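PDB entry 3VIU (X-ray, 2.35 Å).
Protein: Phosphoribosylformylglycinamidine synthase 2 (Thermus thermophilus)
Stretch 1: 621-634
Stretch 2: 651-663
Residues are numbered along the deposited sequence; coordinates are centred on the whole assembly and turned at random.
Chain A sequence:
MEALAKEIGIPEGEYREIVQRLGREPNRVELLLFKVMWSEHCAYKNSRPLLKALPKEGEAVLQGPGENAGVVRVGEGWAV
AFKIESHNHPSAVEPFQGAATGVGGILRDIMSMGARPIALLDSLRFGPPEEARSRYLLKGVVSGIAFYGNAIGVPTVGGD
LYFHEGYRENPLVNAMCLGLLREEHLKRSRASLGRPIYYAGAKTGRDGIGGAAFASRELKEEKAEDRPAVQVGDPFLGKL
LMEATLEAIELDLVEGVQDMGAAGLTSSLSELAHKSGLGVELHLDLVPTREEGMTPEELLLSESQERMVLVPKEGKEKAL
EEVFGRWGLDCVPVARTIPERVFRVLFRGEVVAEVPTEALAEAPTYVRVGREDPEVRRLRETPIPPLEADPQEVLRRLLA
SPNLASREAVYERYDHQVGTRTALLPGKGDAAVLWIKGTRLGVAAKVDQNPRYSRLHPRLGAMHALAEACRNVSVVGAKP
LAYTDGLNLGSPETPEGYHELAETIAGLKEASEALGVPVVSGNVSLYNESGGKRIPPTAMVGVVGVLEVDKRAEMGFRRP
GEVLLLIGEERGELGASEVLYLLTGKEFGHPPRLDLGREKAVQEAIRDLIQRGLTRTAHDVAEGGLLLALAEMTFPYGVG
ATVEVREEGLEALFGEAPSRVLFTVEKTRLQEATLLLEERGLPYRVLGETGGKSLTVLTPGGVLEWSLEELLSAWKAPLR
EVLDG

Stretch 1, residues 621-634: VAEGGLLLALAEMT
Stretch 2 (651-663) EALFGEAPSRVLF

Stretch 1 runs from an extended Val-621 (phi/psi -96/108) through a type II turn, Ala-622 to Gly-625, closed by Gly-625 N to Ala-622 O (3.2 Å), into a helix; stretch 2 leaves a helix at Phe-654, loops, and enters a strand. The N-to-C directions of stretch 1 helix and strand differ by 36°, nearer parallel than antiparallel, the axes 10.2 Å apart; 769 Å² is buried, both sides summed. CA atoms pair Val-621 with Arg-660 (5.4 Å), Gly-625 with Phe-654 (3.8 Å) and Leu-627 with Leu-653 (5.5 Å). Three direct hydrogen bonds join the stretches: Val-621 N to Arg-660 O (2.9 Å), Gly-624 N to Glu-656 OE2 (2.9 Å; Glu-656 m, t, chi3 -29°) and Leu-627 N to Leu-653 O (3.1 Å), so an amide in the helix's first turn finds its acceptor at the end of the other helix. The amide one residue earlier, Leu-626 N, donates to water 3 (2.9 Å), which also accepts from Arg-660 NH2 (3.1 Å) and lies 3.0 Å from Ala-652 O. Water 2 accepts from Ala-657 N (2.8 Å) and Arg-660 NH2 (3.0 Å), and lies 2.8 Å from Val-621 O and 2.9 Å from Ala-622 O; water 1 accepts from Arg-660 N (2.9 Å) and lies 2.7 Å from Val-621 O. Arg-660 (m, t, m, chi4 167°) folds back so that NE donates to Ala-657 O (3.1 Å) and NH2 weakly to Gly-655 O (3.1 Å), while Val-621 CG1 covers one guanidinium face, 3.5 Å from NH2. Gly-625 (78/-178) must lack a side chain: a CB would lie 2.3 Å from Phe-654 C. At Gly-624 (96/-11) a CB would jam against Glu-623 O and clash with Leu-628 CB (3.0 Å). Buried Leu-662 (m, t) points toward the helix, its CD1 meeting Leu-630 CD1 (3.5 Å), selenomethionine Met-633 SE (3.7 Å) and Ala-629 CB (4.0 Å). Leu-627 CD2 packs on Leu-653 CB (3.7 Å) and Phe-654 CZ (3.9 Å).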

ATOM      1  N   VAL A 621      -2.468 -18.798   8.934  1.00 15.17           N
ATOM      2  CA  VAL A 621      -3.598 -18.683   9.840  1.00 16.22           C
ATOM      3  C   VAL A 621      -3.619 -17.281  10.446  1.00 16.86           C
ATOM      4  O   VAL A 621      -2.792 -16.950  11.293  1.00 16.40           O
ATOM      5  CB  VAL A 621      -3.498 -19.728  10.971  1.00 16.87           C
ATOM      6  CG1 VAL A 621      -4.743 -19.663  11.849  1.00 18.56           C
ATOM      7  CG2 VAL A 621      -3.328 -21.125  10.381  1.00 16.50           C
ATOM      8  N   ALA A 622      -4.572 -16.462  10.013  1.00 15.65           N
ATOM      9  CA  ALA A 622      -4.664 -15.102  10.509  1.00 14.87           C
ATOM     10  C   ALA A 622      -5.950 -14.853  11.263  1.00 15.37           C
ATOM     11  O   ALA A 622      -6.347 -15.659  12.102  1.00 15.47           O
ATOM     12  CB  ALA A 622      -4.522 -14.116   9.358  1.00 16.96           C
ATOM     13  N   GLU A 623      -6.610 -13.739  10.967  1.00 15.92           N
ATOM     14  CA  GLU A 623      -7.839 -13.411  11.675  1.00 16.86           C
ATOM     15  C   GLU A 623      -8.885 -14.510  11.550  1.00 16.03           C
ATOM     16  O   GLU A 623      -9.044 -15.105  10.483  1.00 15.25           O
ATOM     17  CB  GLU A 623      -8.401 -12.062  11.204  1.00 18.45           C
ATOM     18  CG  GLU A 623      -7.989 -11.615   9.795  1.00 26.63           C
ATOM     19  CD  GLU A 623      -6.592 -11.006   9.721  1.00 27.19           C
ATOM     20  OE1 GLU A 623      -6.290 -10.090  10.521  1.00 28.45           O
ATOM     21  OE2 GLU A 623      -5.802 -11.435   8.846  1.00 29.87           O
ATOM     22  N   GLY A 624      -9.574 -14.792  12.657  1.00 14.17           N
ATOM     23  CA  GLY A 624     -10.591 -15.828  12.658  1.00 16.39           C
ATOM     24  C   GLY A 624     -10.098 -17.181  13.149  1.00 17.18           C
ATOM     25  O   GLY A 624     -10.888 -18.098  13.374  1.00 17.08           O
ATOM     26  N   GLY A 625      -8.784 -17.322  13.291  1.00 18.04           N
ATOM     27  CA  GLY A 625      -8.225 -18.568  13.788  1.00 17.91           C
ATOM     28  C   GLY A 625      -8.121 -19.754  12.845  1.00 18.64           C
ATOM     29  O   GLY A 625      -8.477 -19.687  11.664  1.00 18.75           O
ATOM     30  N   LEU A 626      -7.640 -20.859  13.407  1.00 18.44           N
ATOM     31  CA  LEU A 626      -7.425 -22.106  12.688  1.00 17.47           C
ATOM     32  C   LEU A 626      -8.587 -22.592  11.829  1.00 17.35           C
ATOM     33  O   LEU A 626      -8.389 -22.967  10.678  1.00 19.68           O
ATOM     34  CB  LEU A 626      -7.030 -23.211  13.676  1.00 15.18           C
ATOM     35  CG  LEU A 626      -6.900 -24.610  13.063  1.00 16.89           C
ATOM     36  CD1 LEU A 626      -5.847 -24.610  11.962  1.00 14.93           C
ATOM     37  CD2 LEU A 626      -6.540 -25.612  14.139  1.00 15.95           C
ATOM     38  N   LEU A 627      -9.793 -22.594  12.379  1.00 16.50           N
ATOM     39  CA  LEU A 627     -10.949 -23.072  11.630  1.00 16.31           C
ATOM     40  C   LEU A 627     -11.292 -22.204  10.421  1.00 15.56           C
ATOM     41  O   LEU A 627     -11.593 -22.724   9.344  1.00 12.23           O
ATOM     42  CB  LEU A 627     -12.164 -23.214  12.560  1.00 17.11           C
ATOM     43  CG  LEU A 627     -12.540 -24.647  12.967  1.00 17.97           C
ATOM     44  CD1 LEU A 627     -11.315 -25.460  13.306  1.00 18.11           C
ATOM     45  CD2 LEU A 627     -13.484 -24.598  14.150  1.00 19.81           C
ATOM     46  N   LEU A 628     -11.244 -20.885  10.586  1.00 15.57           N
ATOM     47  CA  LEU A 628     -11.550 -20.024   9.456  1.00 15.65           C
ATOM     48  C   LEU A 628     -10.518 -20.253   8.348  1.00 14.41           C
ATOM     49  O   LEU A 628     -10.878 -20.385   7.179  1.00 15.61           O
ATOM     50  CB  LEU A 628     -11.570 -18.551   9.866  1.00 15.83           C
ATOM     51  CG  LEU A 628     -12.146 -17.718   8.719  1.00 16.79           C
ATOM     52  CD1 LEU A 628     -13.452 -17.095   9.166  1.00 15.90           C
ATOM     53  CD2 LEU A 628     -11.149 -16.661   8.276  1.00 17.82           C
ATOM     54  N   ALA A 629      -9.240 -20.323   8.714  1.00 12.32           N
ATOM     55  CA  ALA A 629      -8.191 -20.555   7.725  1.00 12.01           C
ATOM     56  C   ALA A 629      -8.516 -21.834   6.967  1.00 12.18           C
ATOM     57  O   ALA A 629      -8.457 -21.883   5.739  1.00 11.90           O
ATOM     58  CB  ALA A 629      -6.837 -20.691   8.410  1.00 10.44           C
ATOM     59  N   LEU A 630      -8.864 -22.867   7.724  1.00 12.84           N
ATOM     60  CA  LEU A 630      -9.214 -24.168   7.177  1.00 13.79           C
ATOM     61  C   LEU A 630     -10.361 -24.059   6.168  1.00 14.86           C
ATOM     62  O   LEU A 630     -10.283 -24.615   5.069  1.00 16.64           O
ATOM     63  CB  LEU A 630      -9.602 -25.098   8.324  1.00 13.83           C
ATOM     64  CG  LEU A 630      -8.865 -26.418   8.566  1.00 16.62           C
ATOM     65  CD1 LEU A 630      -7.408 -26.354   8.159  1.00 15.98           C
ATOM     66  CD2 LEU A 630      -8.990 -26.738  10.036  1.00 14.86           C
ATOM     67  N   ALA A 631     -11.416 -23.329   6.523  1.00 13.04           N
ATOM     68  CA  ALA A 631     -12.556 -23.187   5.621  1.00 14.37           C
ATOM     69  C   ALA A 631     -12.196 -22.460   4.321  1.00 13.65           C
ATOM     70  O   ALA A 631     -12.696 -22.804   3.250  1.00 12.95           O
ATOM     71  CB  ALA A 631     -13.704 -22.467   6.329  1.00 11.20           C
ATOM     72  N   GLU A 632     -11.332 -21.455   4.418  1.00 13.84           N
ATOM     73  CA  GLU A 632     -10.923 -20.699   3.238  1.00 13.24           C
ATOM     74  C   GLU A 632     -10.203 -21.566   2.219  1.00 13.01           C
ATOM     75  O   GLU A 632     -10.216 -21.267   1.027  1.00 11.16           O
ATOM     76  CB  GLU A 632     -10.022 -19.521   3.637  1.00 11.40           C
ATOM     77  CG  GLU A 632     -10.761 -18.417   4.389  1.00 16.85           C
ATOM     78  CD  GLU A 632      -9.862 -17.262   4.790  1.00 18.70           C
ATOM     79  OE1 GLU A 632     -10.287 -16.095   4.627  1.00 20.59           O
ATOM     80  OE2 GLU A 632      -8.739 -17.517   5.275  1.00 20.57           O
HETATM   81  N   MSE A 633      -9.587 -22.648   2.679  1.00 13.57           N
HETATM   82  CA  MSE A 633      -8.844 -23.514   1.775  1.00 16.18           C
HETATM   83  C   MSE A 633      -9.715 -24.464   0.971  1.00 15.45           C
HETATM   84  O   MSE A 633      -9.277 -25.013  -0.034  1.00 16.74           O
HETATM   85  CB  MSE A 633      -7.786 -24.297   2.553  1.00 18.24           C
HETATM   86  CG  MSE A 633      -6.733 -23.406   3.189  1.00 23.26           C
HETATM   87 SE   MSE A 633      -5.511 -24.376   4.345  1.00 36.72          SE
HETATM   88  CE  MSE A 633      -4.124 -24.819   3.064  1.00 26.96           C
ATOM     89  N   THR A 634     -10.955 -24.641   1.405  1.00 15.72           N
ATOM     90  CA  THR A 634     -11.881 -25.529   0.717  1.00 14.88           C
ATOM     91  C   THR A 634     -12.675 -24.811  -0.388  1.00 16.65           C
ATOM     92  O   THR A 634     -13.246 -25.452  -1.273  1.00 16.33           O
ATOM     93  CB  THR A 634     -12.884 -26.112   1.705  1.00 14.04           C
ATOM     94  OG1 THR A 634     -13.828 -25.100   2.063  1.00 11.78           O
ATOM     95  CG2 THR A 634     -12.180 -26.587   2.967  1.00 11.60           C
ATOM     96  N   GLU A 651     -10.203 -20.337  22.031  1.00 24.43           N
ATOM     97  CA  GLU A 651      -8.807 -20.017  21.780  1.00 25.34           C
ATOM     98  C   GLU A 651      -8.163 -20.916  20.726  1.00 22.38           C
ATOM     99  O   GLU A 651      -7.395 -20.455  19.898  1.00 22.59           O
ATOM    100  CB  GLU A 651      -8.000 -20.097  23.076  1.00 28.42           C
ATOM    101  CG  GLU A 651      -8.392 -19.074  24.121  1.00 35.30           C
ATOM    102  CD  GLU A 651      -7.577 -19.217  25.393  1.00 40.51           C
ATOM    103  OE1 GLU A 651      -7.546 -20.341  25.941  1.00 44.24           O
ATOM    104  OE2 GLU A 651      -6.970 -18.219  25.849  1.00 42.50           O
ATOM    105  N   ALA A 652      -8.483 -22.199  20.745  1.00 21.24           N
ATOM    106  CA  ALA A 652      -7.885 -23.113  19.787  1.00 20.07           C
ATOM    107  C   ALA A 652      -8.564 -23.107  18.427  1.00 18.83           C
ATOM    108  O   ALA A 652      -7.908 -23.211  17.406  1.00 19.96           O
ATOM    109  CB  ALA A 652      -7.876 -24.529  20.351  1.00 18.82           C
ATOM    110  N   LEU A 653      -9.877 -22.976  18.403  1.00 18.33           N
ATOM    111  CA  LEU A 653     -10.576 -23.008  17.135  1.00 18.16           C
ATOM    112  C   LEU A 653     -10.630 -21.665  16.402  1.00 17.77           C
ATOM    113  O   LEU A 653     -10.587 -21.628  15.166  1.00 16.71           O
ATOM    114  CB  LEU A 653     -11.993 -23.559  17.352  1.00 18.18           C
ATOM    115  CG  LEU A 653     -12.065 -24.919  18.078  1.00 18.29           C
ATOM    116  CD1 LEU A 653     -13.510 -25.290  18.363  1.00 16.56           C
ATOM    117  CD2 LEU A 653     -11.397 -25.995  17.236  1.00 16.34           C
ATOM    118  N   PHE A 654     -10.675 -20.570  17.156  1.00 15.09           N
ATOM    119  CA  PHE A 654     -10.788 -19.240  16.561  1.00 15.48           C
ATOM    120  C   PHE A 654      -9.801 -18.195  17.054  1.00 15.02           C
ATOM    121  O   PHE A 654      -9.758 -17.094  16.513  1.00 15.31           O
ATOM    122  CB  PHE A 654     -12.195 -18.713  16.802  1.00 15.04           C
ATOM    123  CG  PHE A 654     -13.261 -19.704  16.484  1.00 15.38           C
ATOM    124  CD1 PHE A 654     -13.606 -19.971  15.165  1.00 16.30           C
ATOM    125  CD2 PHE A 654     -13.925 -20.376  17.505  1.00 17.23           C
ATOM    126  CE1 PHE A 654     -14.605 -20.891  14.863  1.00 18.31           C
ATOM    127  CE2 PHE A 654     -14.924 -21.299  17.218  1.00 17.91           C
ATOM    128  CZ  PHE A 654     -15.267 -21.557  15.890  1.00 19.21           C
ATOM    129  N   GLY A 655      -9.030 -18.529  18.086  1.00 15.21           N
ATOM    130  CA  GLY A 655      -8.057 -17.594  18.623  1.00 13.29           C
ATOM    131  C   GLY A 655      -7.034 -17.230  17.571  1.00 13.59           C
ATOM    132  O   GLY A 655      -6.766 -18.021  16.663  1.00 13.40           O
ATOM    133  N   GLU A 656      -6.451 -16.043  17.680  1.00 13.06           N
ATOM    134  CA  GLU A 656      -5.464 -15.627  16.688  1.00 14.93           C
ATOM    135  C   GLU A 656      -4.026 -15.628  17.220  1.00 13.25           C
ATOM    136  O   GLU A 656      -3.790 -15.380  18.400  1.00 13.04           O
ATOM    137  CB  GLU A 656      -5.846 -14.244  16.146  1.00 13.58           C
ATOM    138  CG  GLU A 656      -7.349 -14.123  15.919  1.00 15.23           C
ATOM    139  CD  GLU A 656      -7.779 -12.794  15.316  1.00 17.61           C
ATOM    140  OE1 GLU A 656      -7.095 -11.768  15.542  1.00 14.70           O
ATOM    141  OE2 GLU A 656      -8.823 -12.781  14.626  1.00 15.69           O
ATOM    142  N   ALA A 657      -3.080 -15.939  16.334  1.00 14.59           N
ATOM    143  CA  ALA A 657      -1.650 -15.969  16.658  1.00 15.08           C
ATOM    144  C   ALA A 657      -0.865 -15.951  15.356  1.00 15.99           C
ATOM    145  O   ALA A 657      -1.191 -16.672  14.416  1.00 15.41           O
ATOM    146  CB  ALA A 657      -1.293 -17.220  17.455  1.00 13.75           C
ATOM    147  N   PRO A 658       0.191 -15.128  15.285  1.00 16.93           N
ATOM    148  CA  PRO A 658       1.008 -15.030  14.075  1.00 16.76           C
ATOM    149  C   PRO A 658       1.956 -16.209  13.919  1.00 15.89           C
ATOM    150  O   PRO A 658       1.993 -17.106  14.743  1.00 16.94           O
ATOM    151  CB  PRO A 658       1.767 -13.735  14.297  1.00 15.74           C
ATOM    152  CG  PRO A 658       2.081 -13.836  15.759  1.00 15.53           C
ATOM    153  CD  PRO A 658       0.738 -14.264  16.347  1.00 16.64           C
ATOM    154  N   SER A 659       2.709 -16.197  12.834  1.00 16.15           N
ATOM    155  CA  SER A 659       3.694 -17.232  12.576  1.00 18.12           C
ATOM    156  C   SER A 659       3.138 -18.649  12.446  1.00 17.96           C
ATOM    157  O   SER A 659       3.857 -19.618  12.685  1.00 19.08           O
ATOM    158  CB  SER A 659       4.762 -17.188  13.679  1.00 19.64           C
ATOM    159  OG  SER A 659       5.243 -15.863  13.882  1.00 17.48           O
ATOM    160  N   ARG A 660       1.871 -18.772  12.064  1.00 16.76           N
ATOM    161  CA  ARG A 660       1.251 -20.085  11.891  1.00 16.45           C
ATOM    162  C   ARG A 660       0.869 -20.324  10.425  1.00 17.83           C
ATOM    163  O   ARG A 660       0.191 -19.500   9.808  1.00 18.02           O
ATOM    164  CB  ARG A 660       0.020 -20.206  12.790  1.00 16.33           C
ATOM    165  CG  ARG A 660       0.332 -19.962  14.266  1.00 17.01           C
ATOM    166  CD  ARG A 660      -0.810 -20.409  15.168  1.00 19.30           C
ATOM    167  NE  ARG A 660      -2.013 -19.603  14.980  1.00 20.65           N
ATOM    168  CZ  ARG A 660      -3.210 -19.929  15.452  1.00 19.96           C
ATOM    169  NH1 ARG A 660      -3.369 -21.050  16.140  1.00 19.46           N
ATOM    170  NH2 ARG A 660      -4.245 -19.130  15.244  1.00 22.78           N
ATOM    171  N   VAL A 661       1.310 -21.457   9.876  1.00 17.77           N
ATOM    172  CA  VAL A 661       1.049 -21.802   8.477  1.00 15.71           C
ATOM    173  C   VAL A 661       0.577 -23.237   8.239  1.00 16.01           C
ATOM    174  O   VAL A 661       1.128 -24.195   8.790  1.00 13.35           O
ATOM    175  CB  VAL A 661       2.321 -21.592   7.607  1.00 15.97           C
ATOM    176  CG1 VAL A 661       2.054 -22.015   6.168  1.00 14.58           C
ATOM    177  CG2 VAL A 661       2.754 -20.137   7.654  1.00 15.29           C
ATOM    178  N   LEU A 662      -0.436 -23.367   7.389  1.00 14.60           N
ATOM    179  CA  LEU A 662      -0.992 -24.663   7.016  1.00 14.27           C
ATOM    180  C   LEU A 662      -0.488 -25.028   5.622  1.00 12.55           C
ATOM    181  O   LEU A 662      -0.356 -24.161   4.765  1.00 15.01           O
ATOM    182  CB  LEU A 662      -2.519 -24.593   6.972  1.00 13.51           C
ATOM    183  CG  LEU A 662      -3.289 -24.376   8.275  1.00 16.17           C
ATOM    184  CD1 LEU A 662      -4.768 -24.091   7.978  1.00 14.05           C
ATOM    185  CD2 LEU A 662      -3.141 -25.614   9.133  1.00 14.16           C
ATOM    186  N   PHE A 663      -0.205 -26.304   5.394  1.00 12.10           N
ATOM    187  CA  PHE A 663       0.238 -26.751   4.074  1.00 12.64           C
ATOM    188  C   PHE A 663       0.034 -28.249   3.915  1.00 13.98           C
ATOM    189  O   PHE A 663      -0.111 -28.974   4.899  1.00 12.19           O
ATOM    190  CB  PHE A 663       1.701 -26.376   3.822  1.00 13.49           C
ATOM    191  CG  PHE A 663       2.691 -27.228   4.555  1.00 13.15           C
ATOM    192  CD1 PHE A 663       3.405 -28.214   3.886  1.00 15.66           C
ATOM    193  CD2 PHE A 663       2.919 -27.043   5.909  1.00 12.17           C
ATOM    194  CE1 PHE A 663       4.331 -29.002   4.553  1.00 14.25           C
ATOM    195  CE2 PHE A 663       3.838 -27.823   6.583  1.00 14.17           C
ATOM    196  CZ  PHE A 663       4.547 -28.806   5.903  1.00 15.46           C
TER
HETATM  197  O   HOH W   1      -0.118 -16.733  11.373  1.00  8.84           O
HETATM  198  O   HOH W   2      -4.068 -16.502  13.759  1.00 17.53           O
HETATM  199  O   HOH W   3      -6.701 -20.794  16.119  1.00  2.19           O